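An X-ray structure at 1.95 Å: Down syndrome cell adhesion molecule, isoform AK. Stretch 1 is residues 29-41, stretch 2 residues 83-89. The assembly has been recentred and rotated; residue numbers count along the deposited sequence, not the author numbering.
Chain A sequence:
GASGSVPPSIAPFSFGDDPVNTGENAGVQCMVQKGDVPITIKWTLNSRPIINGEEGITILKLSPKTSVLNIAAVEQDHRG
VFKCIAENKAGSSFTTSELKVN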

# COMPACT_ATOMS: atom_id res chain seq x y z
N GLN A 29 0.32 3.13 1.65
CA GLN A 29 0.33 2.50 2.97
C GLN A 29 1.03 3.42 3.95
O GLN A 29 2.16 3.84 3.71
CB GLN A 29 1.08 1.16 2.97
CG GLN A 29 0.40 0.01 2.27
CD GLN A 29 0.99 -1.34 2.65
OE1 GLN A 29 1.49 -1.54 3.76
NE2 GLN A 29 1.02 -2.24 1.69
N CYS A 30 0.36 3.71 5.06
CA CYS A 30 0.99 4.44 6.15
C CYS A 30 1.59 3.44 7.12
O CYS A 30 0.87 2.80 7.90
CB CYS A 30 -0.02 5.34 6.86
SG CYS A 30 0.69 6.34 8.18
N MET A 31 2.90 3.28 7.07
CA MET A 31 3.56 2.26 7.87
C MET A 31 4.41 2.89 8.97
O MET A 31 5.46 3.49 8.71
CB MET A 31 4.42 1.35 6.99
CG MET A 31 3.59 0.41 6.10
SD MET A 31 4.57 -0.43 4.85
CE MET A 31 4.97 0.93 3.75
N VAL A 32 3.93 2.77 10.20
CA VAL A 32 4.65 3.27 11.36
C VAL A 32 5.87 2.39 11.62
O VAL A 32 5.78 1.16 11.57
CB VAL A 32 3.74 3.31 12.60
CG1 VAL A 32 4.52 3.73 13.84
CG2 VAL A 32 2.56 4.24 12.36
N GLN A 33 7.01 3.02 11.87
CA GLN A 33 8.23 2.28 12.17
C GLN A 33 8.44 2.22 13.69
O GLN A 33 8.03 1.26 14.34
CB GLN A 33 9.43 2.93 11.48
CG GLN A 33 9.24 3.11 9.99
CD GLN A 33 8.96 1.80 9.27
OE1 GLN A 33 9.66 0.81 9.49
NE2 GLN A 33 7.94 1.79 8.43
N LYS A 34 9.08 3.24 14.24
CA LYS A 34 9.24 3.35 15.68
C LYS A 34 7.92 3.77 16.32
O LYS A 34 7.12 4.46 15.69
CB LYS A 34 10.34 4.35 16.03
CG LYS A 34 11.68 4.05 15.38
CD LYS A 34 12.26 2.74 15.90
CE LYS A 34 13.63 2.47 15.32
NZ LYS A 34 14.25 1.25 15.92
N GLY A 35 7.71 3.37 17.57
CA GLY A 35 6.54 3.80 18.32
C GLY A 35 5.91 2.70 19.15
O GLY A 35 5.78 1.57 18.69
N ASP A 36 5.52 3.03 20.38
CA ASP A 36 4.86 2.06 21.25
C ASP A 36 3.39 1.90 20.90
O ASP A 36 2.70 2.89 20.63
CB ASP A 36 4.99 2.45 22.72
CG ASP A 36 6.41 2.31 23.25
OD1 ASP A 36 6.87 1.16 23.42
OD2 ASP A 36 7.04 3.35 23.53
N VAL A 37 2.92 0.66 20.92
CA VAL A 37 1.51 0.37 20.70
C VAL A 37 0.75 0.54 22.02
O VAL A 37 1.33 0.39 23.09
CB VAL A 37 1.31 -1.06 20.15
CG1 VAL A 37 1.79 -1.13 18.71
CG2 VAL A 37 2.04 -2.07 21.02
N PRO A 38 -0.56 0.87 21.95
CA PRO A 38 -1.38 1.07 20.75
C PRO A 38 -1.15 2.41 20.06
O PRO A 38 -0.80 3.39 20.71
CB PRO A 38 -2.81 0.99 21.30
CG PRO A 38 -2.68 1.52 22.69
CD PRO A 38 -1.35 1.04 23.19
N ILE A 39 -1.36 2.43 18.75
CA ILE A 39 -1.18 3.64 17.96
C ILE A 39 -2.44 3.93 17.16
O ILE A 39 -2.96 3.04 16.47
CB ILE A 39 0.02 3.52 17.00
CG1 ILE A 39 1.31 3.26 17.79
CG2 ILE A 39 0.16 4.78 16.16
CD1 ILE A 39 2.49 2.92 16.92
N THR A 40 -2.94 5.15 17.26
CA THR A 40 -4.09 5.57 16.46
C THR A 40 -3.60 6.14 15.13
O THR A 40 -2.72 7.00 15.11
CB THR A 40 -4.95 6.61 17.19
OG1 THR A 40 -5.53 6.02 18.36
CG2 THR A 40 -6.07 7.11 16.29
N ILE A 41 -4.16 5.66 14.03
CA ILE A 41 -3.75 6.12 12.72
C ILE A 41 -4.94 6.64 11.94
O ILE A 41 -5.88 5.90 11.65
CB ILE A 41 -3.06 5.00 11.91
CG1 ILE A 41 -1.91 4.39 12.72
CG2 ILE A 41 -2.54 5.54 10.60
CD1 ILE A 41 -1.22 3.24 12.03
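Stretch 2, residues 83-89: KCIAENK

Stretch 1 enters as a β-strand through Gln29, Cys30 and Met31, passes through a loop that includes Gly35 and a cis peptide bond before Pro38, and leads, with Ile39 already extended at -126/129, into the strand that holds Thr40 and Ile41. In stretch 2, Lys83 to Glu87 have backbone angles typical of a β-strand, Asn88 is still extended at -130/-168, and Lys89, at -68/-30, has left the extended path. Stretch 2 runs antiparallel to the returning strand of stretch 1, so that Ile39 faces Asn88, Thr40 faces Glu87 and Ile41 faces Ala86, with CA atoms about 4.6 to 5.0 Å apart. The opening strand of stretch 1 lies farther off: the CA atoms of Cys30 and Cys84 are 6.4 Å apart, and side chains rather than backbone hydrogen bonds join these two segments.

The antiparallel ladder is anchored at Thr40 and Glu87, a hydrogen-bonded pair in which each residue both gives and receives. Thr40 N donates to Glu87 O at 2.7 Å, and Glu87 N donates to Thr40 O at 2.8 Å, with N-H...O angles of 156° and 164°. Ile41 and Ala86 form the adjacent non-hydrogen-bonded pair. Here the close approach of the backbones is marked by CA-H...O contacts: Ala86 CA lies 3.3 Å from Thr40 O, and Ile41 CA lies 3.3 Å from Ile85 O. Glu87 O receives a similar contact from Ile39 CA, also at 3.3 Å, in addition to its bond from Thr40 N.

Alternation along the strands places the side chains of Thr40 and Glu87 on one face of the sheet and those of Ile41 and Ala86 on the other. The latter face joins the apolar packing around the disulfide. Cys30 and Cys84 point toward each other, both with chi1 in the t well, and their SG atoms are bonded at 2.0 Å with a chi3 of -82°, thereby tying the opening strand covalently to stretch 2. Ile41 CG2 rests 3.5 Å from Cys84 SG. The small side chain of Ala86 is approached from both parts of stretch 1: its CB is 3.8 Å from Val32 CG2 and 4.0 Å from Ile39 CG2. Ile85 behaves differently, the end of its side chain leading away from stretch 1.

Beyond the ladder, Asn88 extends the contact into the loop. With chi1 in the p well, its side chain reaches the backbone of Asp36, where Asn88 ND2 donates to Asp36 O at 3.2 Å with an angle of 164° at the hydrogen. Asn88 CB also lies 3.5 Å from Pro38 O, so the amide and the base of the same side chain touch two parts of the loop. Nearby, Gly35 adopts phi/psi of 139/138, a conformation in which a CB would be jammed against the preceding carbonyl oxygen; glycine avoids that conflict. Together the two stretches bury 483 Å², summed over both sides.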

# COMPACT_ATOMS: atom_id res chain seq x y z
N LYS A 83 -2.80 13.32 4.26
CA LYS A 83 -1.94 13.24 5.42
C LYS A 83 -2.30 12.04 6.27
O LYS A 83 -3.46 11.80 6.56
CB LYS A 83 -2.03 14.52 6.25
CG LYS A 83 -1.14 14.53 7.48
CD LYS A 83 -1.37 15.77 8.32
CE LYS A 83 -1.15 17.03 7.51
NZ LYS A 83 -1.43 18.26 8.31
N CYS A 84 -1.28 11.28 6.66
CA CYS A 84 -1.45 10.22 7.63
C CYS A 84 -0.94 10.69 8.98
O CYS A 84 0.19 11.16 9.07
CB CYS A 84 -0.72 8.95 7.21
SG CYS A 84 -0.84 7.65 8.46
N ILE A 85 -1.77 10.57 10.01
CA ILE A 85 -1.38 10.97 11.35
C ILE A 85 -1.34 9.76 12.28
O ILE A 85 -2.32 9.03 12.42
CB ILE A 85 -2.35 12.02 11.94
CG1 ILE A 85 -2.49 13.20 10.97
CG2 ILE A 85 -1.86 12.48 13.30
CD1 ILE A 85 -3.59 14.16 11.36
N ALA A 86 -0.19 9.55 12.92
CA ALA A 86 -0.01 8.45 13.86
C ALA A 86 0.21 8.98 15.27
O ALA A 86 1.13 9.75 15.52
CB ALA A 86 1.16 7.58 13.44
N GLU A 87 -0.64 8.55 16.20
CA GLU A 87 -0.58 9.01 17.58
C GLU A 87 -0.57 7.88 18.60
O GLU A 87 -1.30 6.90 18.46
CB GLU A 87 -1.75 9.94 17.89
CG GLU A 87 -1.80 11.21 17.06
CD GLU A 87 -3.18 11.84 17.07
OE1 GLU A 87 -4.14 11.19 17.53
OE2 GLU A 87 -3.30 13.00 16.61
N ASN A 88 0.26 8.03 19.62
CA ASN A 88 0.16 7.21 20.82
C ASN A 88 0.17 8.11 22.05
O ASN A 88 0.03 9.33 21.94
CB ASN A 88 1.28 6.18 20.88
CG ASN A 88 2.67 6.80 20.80
OD1 ASN A 88 2.83 8.01 20.96
ND2 ASN A 88 3.67 5.97 20.56
N LYS A 89 0.33 7.51 23.23
CA LYS A 89 0.33 8.28 24.46
C LYS A 89 1.56 9.18 24.55
O LYS A 89 1.51 10.26 25.14
CB LYS A 89 0.27 7.35 25.68
CG LYS A 89 -0.44 6.03 25.42
CD LYS A 89 -0.60 5.23 26.70
CE LYS A 89 0.42 4.11 26.79
NZ LYS A 89 0.22 3.26 27.99